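Local coordinates for alpha-glucosidase (Pseudoalteromonas sp. K8, PDB 5HQA), which hydrolyses alpha-glucosides as a calcium-containing family 97 glycoside hydrolase activated by chloride, its pocket here occupied by acarbose, at residues A[10-15]-A[99-104]; A[110-115]-A[128-133]; A[185-190]-A[248-253]; A[256-261]-A[447-452]. All blocks are in the same frame, centred on the assembly; numbering follows the deposited sequence. Where two conformers were deposited one is given.

Interaction 1 of 4, residues A[10-15]-A[99-104]. With FMT (formic acid), chain I.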
# COMPACT_ATOMS: atom_id res chain seq x y z
N ILE A 10 -9.81 21.26 -12.60
CA ILE A 10 -10.62 20.05 -12.72
C ILE A 10 -12.09 20.44 -12.63
O ILE A 10 -12.50 21.12 -11.68
CB ILE A 10 -10.26 19.01 -11.64
CG1 ILE A 10 -8.82 18.54 -11.83
CG2 ILE A 10 -11.23 17.82 -11.71
CD1 ILE A 10 -8.32 17.61 -10.73
N LYS A 11 -12.87 20.04 -13.61
CA LYS A 11 -14.28 20.39 -13.67
C LYS A 11 -15.08 19.12 -13.89
O LYS A 11 -14.82 18.38 -14.84
CB LYS A 11 -14.55 21.41 -14.78
CG LYS A 11 -13.77 22.72 -14.64
CD LYS A 11 -14.20 23.75 -15.70
CE LYS A 11 -13.36 25.02 -15.63
NZ LYS A 11 -11.92 24.77 -15.97
N ILE A 12 -16.06 18.86 -13.01
CA ILE A 12 -16.91 17.68 -13.11
C ILE A 12 -18.32 18.14 -13.45
O ILE A 12 -18.88 18.98 -12.74
CB ILE A 12 -16.91 16.86 -11.81
CG1 ILE A 12 -15.49 16.49 -11.39
CG2 ILE A 12 -17.78 15.61 -11.97
CD1 ILE A 12 -14.92 17.37 -10.29
N ILE A 13 -18.89 17.58 -14.51
CA ILE A 13 -20.26 17.85 -14.91
C ILE A 13 -21.08 16.60 -14.64
O ILE A 13 -20.76 15.52 -15.17
CB ILE A 13 -20.38 18.27 -16.38
CG1 ILE A 13 -19.62 19.56 -16.64
CG2 ILE A 13 -21.85 18.46 -16.75
CD1 ILE A 13 -19.57 19.91 -18.11
N ILE A 14 -22.13 16.74 -13.83
CA ILE A 14 -23.03 15.64 -13.50
C ILE A 14 -24.33 15.88 -14.24
O ILE A 14 -24.89 16.98 -14.20
CB ILE A 14 -23.25 15.55 -11.98
CG1 ILE A 14 -21.90 15.42 -11.24
CG2 ILE A 14 -24.12 14.35 -11.67
CD1 ILE A 14 -21.35 16.74 -10.72
N SER A 15 -24.82 14.85 -14.92
CA SER A 15 -25.87 15.02 -15.91
C SER A 15 -26.95 13.95 -15.72
O SER A 15 -26.72 12.90 -15.11
CB SER A 15 -25.27 14.94 -17.32
OG SER A 15 -26.29 15.04 -18.30
N VAL A 99 -25.36 11.34 -5.08
CA VAL A 99 -23.93 11.13 -5.25
C VAL A 99 -23.22 12.38 -4.75
O VAL A 99 -23.59 13.50 -5.13
CB VAL A 99 -23.56 10.83 -6.72
CG1 VAL A 99 -22.08 10.52 -6.83
CG2 VAL A 99 -24.34 9.62 -7.21
N ARG A 100 -22.24 12.19 -3.87
CA ARG A 100 -21.47 13.29 -3.32
C ARG A 100 -20.13 13.32 -4.05
O ARG A 100 -19.44 12.30 -4.10
CB ARG A 100 -21.26 13.10 -1.82
CG ARG A 100 -20.53 14.26 -1.12
CD ARG A 100 -20.39 13.99 0.39
NE ARG A 100 -21.69 13.73 1.00
CZ ARG A 100 -22.50 14.67 1.51
NH1 ARG A 100 -22.14 15.95 1.53
NH2 ARG A 100 -23.67 14.31 2.01
N PHE A 101 -19.79 14.47 -4.63
CA PHE A 101 -18.52 14.67 -5.33
C PHE A 101 -17.66 15.65 -4.55
O PHE A 101 -18.15 16.71 -4.13
CB PHE A 101 -18.74 15.23 -6.74
CG PHE A 101 -19.45 14.30 -7.67
CD1 PHE A 101 -18.75 13.55 -8.60
CD2 PHE A 101 -20.83 14.18 -7.61
CE1 PHE A 101 -19.40 12.69 -9.46
CE2 PHE A 101 -21.49 13.33 -8.48
CZ PHE A 101 -20.78 12.58 -9.40
N LYS A 102 -16.38 15.32 -4.39
CA LYS A 102 -15.40 16.23 -3.80
C LYS A 102 -14.32 16.48 -4.84
O LYS A 102 -13.71 15.53 -5.33
CB LYS A 102 -14.80 15.66 -2.52
CG LYS A 102 -15.79 15.55 -1.36
CD LYS A 102 -15.13 15.03 -0.11
CE LYS A 102 -16.04 15.12 1.10
NZ LYS A 102 -15.28 14.81 2.35
N ALA A 103 -14.10 17.75 -5.19
CA ALA A 103 -13.14 18.12 -6.22
C ALA A 103 -11.96 18.81 -5.56
O ALA A 103 -12.11 19.90 -4.99
CB ALA A 103 -13.79 19.02 -7.27
N PHE A 104 -10.79 18.17 -5.62
CA PHE A 104 -9.52 18.70 -5.15
C PHE A 104 -8.69 19.17 -6.34
O PHE A 104 -8.94 18.77 -7.48
CB PHE A 104 -8.72 17.65 -4.38
CG PHE A 104 -9.45 17.01 -3.24
CD1 PHE A 104 -9.15 17.38 -1.93
CD2 PHE A 104 -10.39 16.02 -3.46
CE1 PHE A 104 -9.80 16.79 -0.86
CE2 PHE A 104 -11.04 15.42 -2.40
CZ PHE A 104 -10.75 15.81 -1.10
C FMT I . -25.16 17.89 2.08
O1 FMT I . -25.71 16.86 1.66
O2 FMT I . -24.50 17.94 3.11
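I14 and F101 meet across the contact; on the far side of F101's strand the R100 guanidinium is gripped by several groups: salt bridges to E82 and E113, and a bond from NH2 to O1 of formic acid (3.3 Å), probably from the crystallisation liquor. A weak, straight bond from R100 NH1 reaches its O2 at 3.5 Å, in the guanidinium plane. The charge is probably balanced on this side of the strand, away from 10-15; the side facing 10-15 is apolar. Strand 10-15 runs almost antiparallel to strand 99-104 (162°), with axes 7.8 Å apart, too far for backbone pairing. I14 and F101 reach toward each other tip to tip. I14 CG1, anti to the carbonyl carbon (chi1 -55°), is thereby set over one ring face, 3.8 Å from the F101 centroid, in a CH-pi contact displaced toward the rim. I12, modelled in two conformers, brings CD1 to 3.6 Å from A103 CB in the one given, and CG2 to 4.1 Å from F101 CD1. Farther along, I10 CD1 rests 3.5 Å from F104 O. No hydrogen bond joins the two strands: two beta sheets of the N-terminal sandwich pack face to face, held by buried aliphatic and aromatic carbon.

Interaction 2 of 4, residues A[110-115]-A[128-133]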
# COMPACT_ATOMS: atom_id res chain seq x y z
N PHE A 110 -15.86 10.49 -5.42
CA PHE A 110 -17.32 10.51 -5.33
C PHE A 110 -17.83 9.21 -4.71
O PHE A 110 -17.18 8.16 -4.78
CB PHE A 110 -18.00 10.76 -6.70
CG PHE A 110 -17.76 9.69 -7.74
CD1 PHE A 110 -18.63 8.62 -7.87
CD2 PHE A 110 -16.69 9.79 -8.62
CE1 PHE A 110 -18.43 7.64 -8.83
CE2 PHE A 110 -16.47 8.81 -9.59
CZ PHE A 110 -17.34 7.73 -9.69
N ARG A 111 -19.00 9.30 -4.07
CA ARG A 111 -19.63 8.12 -3.51
C ARG A 111 -21.13 8.27 -3.60
O ARG A 111 -21.66 9.38 -3.69
CB ARG A 111 -19.21 7.88 -2.05
CG ARG A 111 -19.86 8.84 -1.07
CD ARG A 111 -19.53 8.46 0.36
NE ARG A 111 -20.22 9.33 1.30
CZ ARG A 111 -19.94 9.38 2.60
NH1 ARG A 111 -18.98 8.61 3.11
NH2 ARG A 111 -20.61 10.21 3.39
N TYR A 112 -21.81 7.13 -3.61
CA TYR A 112 -23.27 7.11 -3.58
C TYR A 112 -23.74 7.14 -2.14
O TYR A 112 -23.13 6.52 -1.26
CB TYR A 112 -23.81 5.86 -4.23
CG TYR A 112 -23.45 5.61 -5.67
CD1 TYR A 112 -22.20 5.11 -6.03
CD2 TYR A 112 -24.39 5.81 -6.68
CE1 TYR A 112 -21.88 4.83 -7.36
CE2 TYR A 112 -24.09 5.55 -8.00
CZ TYR A 112 -22.84 5.05 -8.34
OH TYR A 112 -22.57 4.78 -9.66
N GLU A 113 -24.84 7.84 -1.90
CA GLU A 113 -25.51 7.84 -0.61
C GLU A 113 -26.97 7.51 -0.88
O GLU A 113 -27.70 8.33 -1.44
CB GLU A 113 -25.33 9.18 0.11
CG GLU A 113 -23.85 9.44 0.42
CD GLU A 113 -23.56 10.81 1.01
OE1 GLU A 113 -24.52 11.57 1.29
OE2 GLU A 113 -22.36 11.13 1.18
N VAL A 114 -27.37 6.29 -0.54
CA VAL A 114 -28.72 5.81 -0.78
C VAL A 114 -29.49 5.92 0.53
O VAL A 114 -29.17 5.21 1.49
CB VAL A 114 -28.73 4.36 -1.30
CG1 VAL A 114 -30.16 3.93 -1.58
CG2 VAL A 114 -27.90 4.28 -2.57
N PRO A 115 -30.51 6.77 0.61
CA PRO A 115 -31.19 7.01 1.88
C PRO A 115 -32.26 5.96 2.15
O PRO A 115 -32.67 5.20 1.28
CB PRO A 115 -31.83 8.38 1.65
CG PRO A 115 -32.23 8.31 0.19
CD PRO A 115 -31.08 7.57 -0.49
N GLU A 128 -22.53 -2.69 -9.62
CA GLU A 128 -22.43 -1.24 -9.54
C GLU A 128 -22.14 -0.74 -10.95
O GLU A 128 -21.18 -1.19 -11.58
CB GLU A 128 -21.33 -0.82 -8.56
CG GLU A 128 -21.25 0.69 -8.41
CD GLU A 128 -20.18 1.15 -7.43
OE1 GLU A 128 -19.97 0.46 -6.41
OE2 GLU A 128 -19.57 2.22 -7.68
N LEU A 129 -22.99 0.16 -11.46
CA LEU A 129 -22.91 0.58 -12.86
C LEU A 129 -21.87 1.66 -13.11
O LEU A 129 -21.67 2.04 -14.27
CB LEU A 129 -24.29 1.06 -13.33
CG LEU A 129 -25.39 -0.00 -13.26
CD1 LEU A 129 -26.72 0.58 -13.73
CD2 LEU A 129 -25.02 -1.23 -14.08
N THR A 130 -21.23 2.18 -12.06
CA THR A 130 -20.21 3.21 -12.16
C THR A 130 -19.22 2.92 -13.28
O THR A 130 -18.65 1.83 -13.36
CB THR A 130 -19.44 3.27 -10.84
OG1 THR A 130 -20.37 3.44 -9.77
CG2 THR A 130 -18.42 4.44 -10.86
N GLU A 131 -19.00 3.92 -14.13
CA GLU A 131 -18.00 3.82 -15.19
C GLU A 131 -16.95 4.91 -15.03
O GLU A 131 -17.15 5.92 -14.34
CB GLU A 131 -18.65 3.94 -16.58
CG GLU A 131 -19.60 2.80 -16.94
CD GLU A 131 -20.44 3.11 -18.17
OE1 GLU A 131 -20.50 4.30 -18.59
OE2 GLU A 131 -21.06 2.17 -18.73
N PHE A 132 -15.81 4.67 -15.69
CA PHE A 132 -14.75 5.65 -15.90
C PHE A 132 -14.45 5.58 -17.39
O PHE A 132 -13.66 4.73 -17.83
CB PHE A 132 -13.51 5.33 -15.05
CG PHE A 132 -13.82 5.10 -13.58
CD1 PHE A 132 -14.23 3.85 -13.14
CD2 PHE A 132 -13.71 6.13 -12.66
CE1 PHE A 132 -14.52 3.64 -11.80
CE2 PHE A 132 -14.00 5.93 -11.33
CZ PHE A 132 -14.41 4.68 -10.89
N ALA A 133 -15.12 6.41 -18.19
CA ALA A 133 -14.96 6.37 -19.64
C ALA A 133 -13.81 7.30 -20.03
O ALA A 133 -13.96 8.53 -20.02
CB ALA A 133 -16.26 6.75 -20.35
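T130, followed outward from CB, meets Y112 first: T130 CB lies 3.7 Å from Y112 OH. At the branch, OG1 stands anti to the carbonyl carbon (chi1 -53°) and takes part in two hydrogen bonds. Y112 OH donates to T130 OG1 at 2.6 Å, with OG1 at the edge of the tyrosine ring and in its plane, while OG1 itself donates to E128 OE2 at 2.5 Å, on the anti lone pair of that carboxylate oxygen. The other branch, CG2, points at the edge of F110, 3.7 Å from F110 CZ and in the plane of the ring. F110 CZ also reaches F132 CE2 at 4.1 Å, the two rings crossing at a slant. Y112 and E128 approach tip to tip, Y112 CE1 and E128 OE2 3.5 Å apart, with ring and carboxylate planes 79° from one another. Outside the segments, G39 N bonds to Y112 OH, and E128 has R229 and Y192 as further partners. A valine in place of T130 would probably leave the Y112 hydroxyl without its acceptor here and E128 OE2 short of one donor. Because all five touching residues are buried, the tyrosine-threonine-glutamate chain satisfies polar groups inside the N-terminal sandwich, tying strand 107-114 of one sheet to strand 122-134 of the other, and the R229 guanidinium probably offsets the buried carboxylate charge.

Interaction 3 of 4, residues A[185-190]-A[248-253]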
# COMPACT_ATOMS: atom_id res chain seq x y z
N HIS A 185 -8.81 4.71 -8.22
CA HIS A 185 -8.68 3.89 -7.02
C HIS A 185 -9.96 4.09 -6.21
O HIS A 185 -10.98 4.53 -6.74
CB HIS A 185 -7.38 4.27 -6.29
CG HIS A 185 -7.02 3.37 -5.15
ND1 HIS A 185 -7.00 1.99 -5.26
CD2 HIS A 185 -6.64 3.66 -3.88
CE1 HIS A 185 -6.63 1.47 -4.10
NE2 HIS A 185 -6.41 2.46 -3.25
N GLU A 186 -9.91 3.75 -4.92
CA GLU A 186 -11.05 3.99 -4.05
C GLU A 186 -10.55 4.28 -2.64
O GLU A 186 -9.40 4.00 -2.30
CB GLU A 186 -12.05 2.82 -4.09
CG GLU A 186 -11.48 1.45 -3.87
CD GLU A 186 -12.56 0.37 -3.94
OE1 GLU A 186 -12.23 -0.77 -4.33
OE2 GLU A 186 -13.74 0.65 -3.62
N ALA A 187 -11.42 4.86 -1.82
CA ALA A 187 -11.04 5.24 -0.47
C ALA A 187 -12.12 4.82 0.51
O ALA A 187 -13.32 4.86 0.20
CB ALA A 187 -10.78 6.76 -0.36
N ALA A 188 -11.68 4.41 1.71
CA ALA A 188 -12.57 4.02 2.81
C ALA A 188 -13.43 2.82 2.42
O ALA A 188 -14.66 2.84 2.48
CB ALA A 188 -13.44 5.20 3.28
N LEU A 189 -12.75 1.73 2.04
CA LEU A 189 -13.44 0.50 1.65
C LEU A 189 -13.87 -0.22 2.92
O LEU A 189 -13.08 -0.94 3.53
CB LEU A 189 -12.54 -0.36 0.77
CG LEU A 189 -13.07 -1.73 0.37
CD1 LEU A 189 -14.43 -1.65 -0.33
CD2 LEU A 189 -12.04 -2.43 -0.52
N VAL A 190 -15.13 -0.01 3.32
CA VAL A 190 -15.68 -0.49 4.57
C VAL A 190 -17.02 -1.16 4.28
O VAL A 190 -17.89 -0.54 3.66
CB VAL A 190 -15.89 0.65 5.59
CG1 VAL A 190 -16.52 0.12 6.87
CG2 VAL A 190 -14.57 1.35 5.88
N ASN A 248 -7.52 12.04 2.75
CA ASN A 248 -8.52 13.07 3.00
C ASN A 248 -9.94 12.54 2.86
O ASN A 248 -10.88 13.15 3.40
CB ASN A 248 -8.32 14.26 2.07
CG ASN A 248 -7.36 15.28 2.65
OD1 ASN A 248 -7.32 15.47 3.86
ND2 ASN A 248 -6.59 15.93 1.79
N LEU A 249 -10.13 11.44 2.15
CA LEU A 249 -11.47 10.90 1.97
C LEU A 249 -11.85 9.91 3.05
O LEU A 249 -12.97 9.40 3.04
CB LEU A 249 -11.59 10.25 0.59
CG LEU A 249 -11.57 11.27 -0.56
CD1 LEU A 249 -11.62 10.55 -1.87
CD2 LEU A 249 -12.74 12.26 -0.44
N ASN A 250 -10.96 9.62 3.99
CA ASN A 250 -11.28 8.70 5.08
C ASN A 250 -11.74 9.45 6.32
O ASN A 250 -11.46 10.64 6.51
CB ASN A 250 -10.06 7.83 5.41
CG ASN A 250 -9.96 6.64 4.49
OD1 ASN A 250 -10.45 5.56 4.81
ND2 ASN A 250 -9.37 6.85 3.31
N GLU A 251 -12.47 8.72 7.18
CA GLU A 251 -12.96 9.29 8.42
C GLU A 251 -11.80 9.54 9.38
O GLU A 251 -10.79 8.82 9.35
CB GLU A 251 -13.98 8.36 9.08
CG GLU A 251 -15.23 8.09 8.27
CD GLU A 251 -16.27 7.31 9.06
OE1 GLU A 251 -16.95 7.92 9.92
OE2 GLU A 251 -16.39 6.09 8.85
N PRO A 252 -11.92 10.53 10.26
CA PRO A 252 -10.86 10.78 11.24
C PRO A 252 -10.66 9.61 12.20
O PRO A 252 -11.57 8.80 12.43
CB PRO A 252 -11.34 12.03 11.98
CG PRO A 252 -12.33 12.66 11.07
CD PRO A 252 -12.99 11.54 10.32
N ASN A 253 -9.46 9.56 12.77
CA ASN A 253 -9.05 8.58 13.77
C ASN A 253 -10.16 8.25 14.77
O ASN A 253 -10.70 9.14 15.44
CB ASN A 253 -7.83 9.12 14.52
CG ASN A 253 -7.43 8.26 15.71
OD1 ASN A 253 -7.62 7.04 15.71
ND2 ASN A 253 -6.88 8.89 16.74
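A187 and A188 offer their methyl groups to L249 and N250. Both alanine CB atoms point toward 248-253, where L249 directs its own CB back at them: A187 CB and L249 CB meet at 3.7 Å, and L249 CD1 comes to 4.2 Å from the same methyl. N250 is turned differently. Its CB leaves off to the side, and the amide then swings back to the alanines, with CG anti to the carbonyl carbon (chi1 -83°). The two ends of that amide meet different atoms. OD1 lies against A188, 3.3 Å from its CA and 3.4 Å from its CB, whereas ND2 sits 3.9 Å from A187 CB. No hydrogen bond crosses between the segments, and the polar grip comes from outside: N250 ND2 donates to the carbonyl oxygens of I246 and T442. T442 is also bonded to the backbone of A188, so both sides of the contact share one partner. An alanine in place of N250 would probably leave the I246 and T442 carbonyls without this donor and open a gap beside A188. A188 itself has a left-handed backbone (phi 61°), which turns the chain out of strand 181-187. This is packing of the end of a sandwich strand against the turn after helix 245-248, where the chain leads from the sandwich strands toward strand 264-269, the first in sequence of the parallel strands of the catalytic barrel.

Interaction 4 of 4, residues A[256-261]-A[447-452]. With FMT (formic acid), chain L.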
# COMPACT_ATOMS: atom_id res chain seq x y z
N GLY A 256 -8.61 7.14 19.29
CA GLY A 256 -8.16 7.99 20.38
C GLY A 256 -6.64 8.11 20.42
O GLY A 256 -5.98 8.28 19.39
N ASP A 257 -6.08 8.05 21.63
CA ASP A 257 -4.64 8.10 21.82
C ASP A 257 -3.99 6.89 21.17
O ASP A 257 -4.21 5.76 21.60
CB ASP A 257 -4.31 8.14 23.32
CG ASP A 257 -2.84 8.40 23.60
OD1 ASP A 257 -2.00 8.18 22.70
OD2 ASP A 257 -2.52 8.83 24.73
N VAL A 258 -3.19 7.12 20.13
CA VAL A 258 -2.52 6.00 19.45
C VAL A 258 -1.01 6.16 19.57
O VAL A 258 -0.25 5.71 18.70
CB VAL A 258 -2.97 5.88 17.98
CG1 VAL A 258 -4.43 5.46 17.91
CG2 VAL A 258 -2.78 7.19 17.25
N SER A 259 -0.56 6.77 20.68
CA SER A 259 0.87 6.88 20.92
C SER A 259 1.54 5.52 21.09
O SER A 259 2.77 5.43 21.01
CB SER A 259 1.12 7.76 22.14
OG SER A 259 0.50 7.21 23.29
N TRP A 260 0.76 4.46 21.31
CA TRP A 260 1.29 3.11 21.42
C TRP A 260 1.62 2.48 20.07
O TRP A 260 2.16 1.37 20.03
CB TRP A 260 0.29 2.21 22.15
CG TRP A 260 -1.12 2.29 21.63
CD1 TRP A 260 -2.11 3.13 22.07
CD2 TRP A 260 -1.71 1.48 20.60
NE1 TRP A 260 -3.28 2.89 21.37
CE2 TRP A 260 -3.05 1.89 20.46
CE3 TRP A 260 -1.22 0.46 19.78
CZ2 TRP A 260 -3.92 1.31 19.53
CZ3 TRP A 260 -2.08 -0.12 18.85
CH2 TRP A 260 -3.42 0.31 18.74
N VAL A 261 1.30 3.15 18.97
CA VAL A 261 1.73 2.75 17.64
C VAL A 261 3.08 3.41 17.37
O VAL A 261 3.18 4.64 17.37
CB VAL A 261 0.70 3.15 16.57
CG1 VAL A 261 1.18 2.73 15.20
CG2 VAL A 261 -0.66 2.53 16.87
N THR A 447 -8.29 6.30 9.91
CA THR A 447 -9.36 6.00 10.85
C THR A 447 -8.88 5.04 11.94
O THR A 447 -9.31 5.15 13.09
CB THR A 447 -10.53 5.38 10.08
OG1 THR A 447 -10.78 6.16 8.90
CG2 THR A 447 -11.78 5.35 10.94
N TYR A 448 -8.02 4.09 11.57
CA TYR A 448 -7.50 3.06 12.46
C TYR A 448 -5.99 3.08 12.37
O TYR A 448 -5.39 2.30 11.62
CB TYR A 448 -8.05 1.68 12.09
CG TYR A 448 -9.56 1.67 12.10
CD1 TYR A 448 -10.26 1.58 13.29
CD2 TYR A 448 -10.27 1.80 10.92
CE1 TYR A 448 -11.65 1.59 13.31
CE2 TYR A 448 -11.65 1.81 10.93
CZ TYR A 448 -12.33 1.71 12.12
OH TYR A 448 -13.71 1.73 12.12
N PRO A 449 -5.34 3.98 13.10
CA PRO A 449 -3.89 4.18 12.93
C PRO A 449 -3.03 3.01 13.38
O PRO A 449 -1.81 3.10 13.25
CB PRO A 449 -3.61 5.42 13.78
CG PRO A 449 -4.94 6.16 13.83
CD PRO A 449 -5.96 5.07 13.89
N ASN A 450 -3.59 1.92 13.89
CA ASN A 450 -2.77 0.74 14.15
C ASN A 450 -2.65 -0.16 12.93
O ASN A 450 -1.92 -1.15 12.98
CB ASN A 450 -3.30 -0.06 15.34
CG ASN A 450 -4.61 -0.73 15.03
OD1 ASN A 450 -5.50 -0.13 14.43
ND2 ASN A 450 -4.74 -1.99 15.42
N TRP A 451 -3.35 0.15 11.84
CA TRP A 451 -3.19 -0.59 10.58
C TRP A 451 -2.03 0.05 9.83
O TRP A 451 -2.21 0.88 8.94
CB TRP A 451 -4.48 -0.57 9.77
CG TRP A 451 -4.61 -1.77 8.86
CD1 TRP A 451 -3.65 -2.70 8.58
CD2 TRP A 451 -5.79 -2.18 8.15
NE1 TRP A 451 -4.15 -3.66 7.73
CE2 TRP A 451 -5.46 -3.36 7.45
CE3 TRP A 451 -7.08 -1.66 8.04
CZ2 TRP A 451 -6.38 -4.04 6.65
CZ3 TRP A 451 -8.00 -2.34 7.25
CH2 TRP A 451 -7.65 -3.52 6.57
N ILE A 452 -0.81 -0.35 10.21
CA ILE A 452 0.34 0.49 9.89
C ILE A 452 0.86 0.26 8.48
O ILE A 452 1.36 1.20 7.84
CB ILE A 452 1.45 0.30 10.94
CG1 ILE A 452 1.83 -1.17 11.09
CG2 ILE A 452 1.00 0.87 12.27
CD1 ILE A 452 2.98 -1.40 12.04
C FMT L . -6.91 2.57 22.11
O1 FMT L . -7.24 1.44 21.75
O2 FMT L . -6.31 3.38 21.40
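V261, V258 and W260 carry the apolar contacts with P449, N450 and I452. V261 CG1, anti to the backbone N (chi1 179°), presses on I452 CG2 at 3.5 Å, tighter than usual for two carbons, as the two side chains slide past each other in opposite directions. V261 CG2 lies 3.9 Å from N450 CA. V258 crosses P449 at about a right angle, its CG2 4.0 Å from P449 CB. The aromatic contact is made by W260, whose CH2 lies 3.4 Å from N450 CB, with indole and amide planes 61° apart. V261 CG2 also covers one face of this indole, offset toward its rim, and K430 makes a cation-pi contact with the ring. Polar bonds stay within the segments or go outside them. W260 NE1 donates to O2 of formic acid, probably from the crystallisation liquor, at 3.1 Å, in the plane of the indole, and only weakly to D257 O. D257 OD1 accepts from S259 N at 2.9 Å, an Asx turn, and from S259 OG at 2.7 Å. N450 ND2 is bound outside by the carbonyls of I431 and V423, and P449 O by W70. Two type I beta turns thus pack together, V258 to V261 shortly before strand 264-269 and Y448 to W451 running into strand 451-454. W260, V261, N450 and I452 all touch S432 of strand 432-435, which neighbours strand 451-454, while Y448, N450 and W451 lean on helix 413-428.

Interactions 1, 2 and 3 lie in the N-terminal beta sandwich, interaction 4 in the barrel domain. Interactions 1 and 2 share neighbouring strands and touch directly, R100 NE meeting E113 OE2 at 2.7 Å in a salt bridge. Interaction 3 abuts interaction 1 through K102 CD and L249 CD2, 3.7 Å apart. It passes on to interaction 4 by a probable hydrogen bond of 2.7 Å between T447 OG1 and E251 O, consistent with the sandwich and the barrel meeting here. The centres of interactions 1 and 4 are about 32 Å apart. Interaction 4 stands off from the calcium site: the side chains of I452 and the calcium ligand E455 are about 12 Å apart, beyond direct contact.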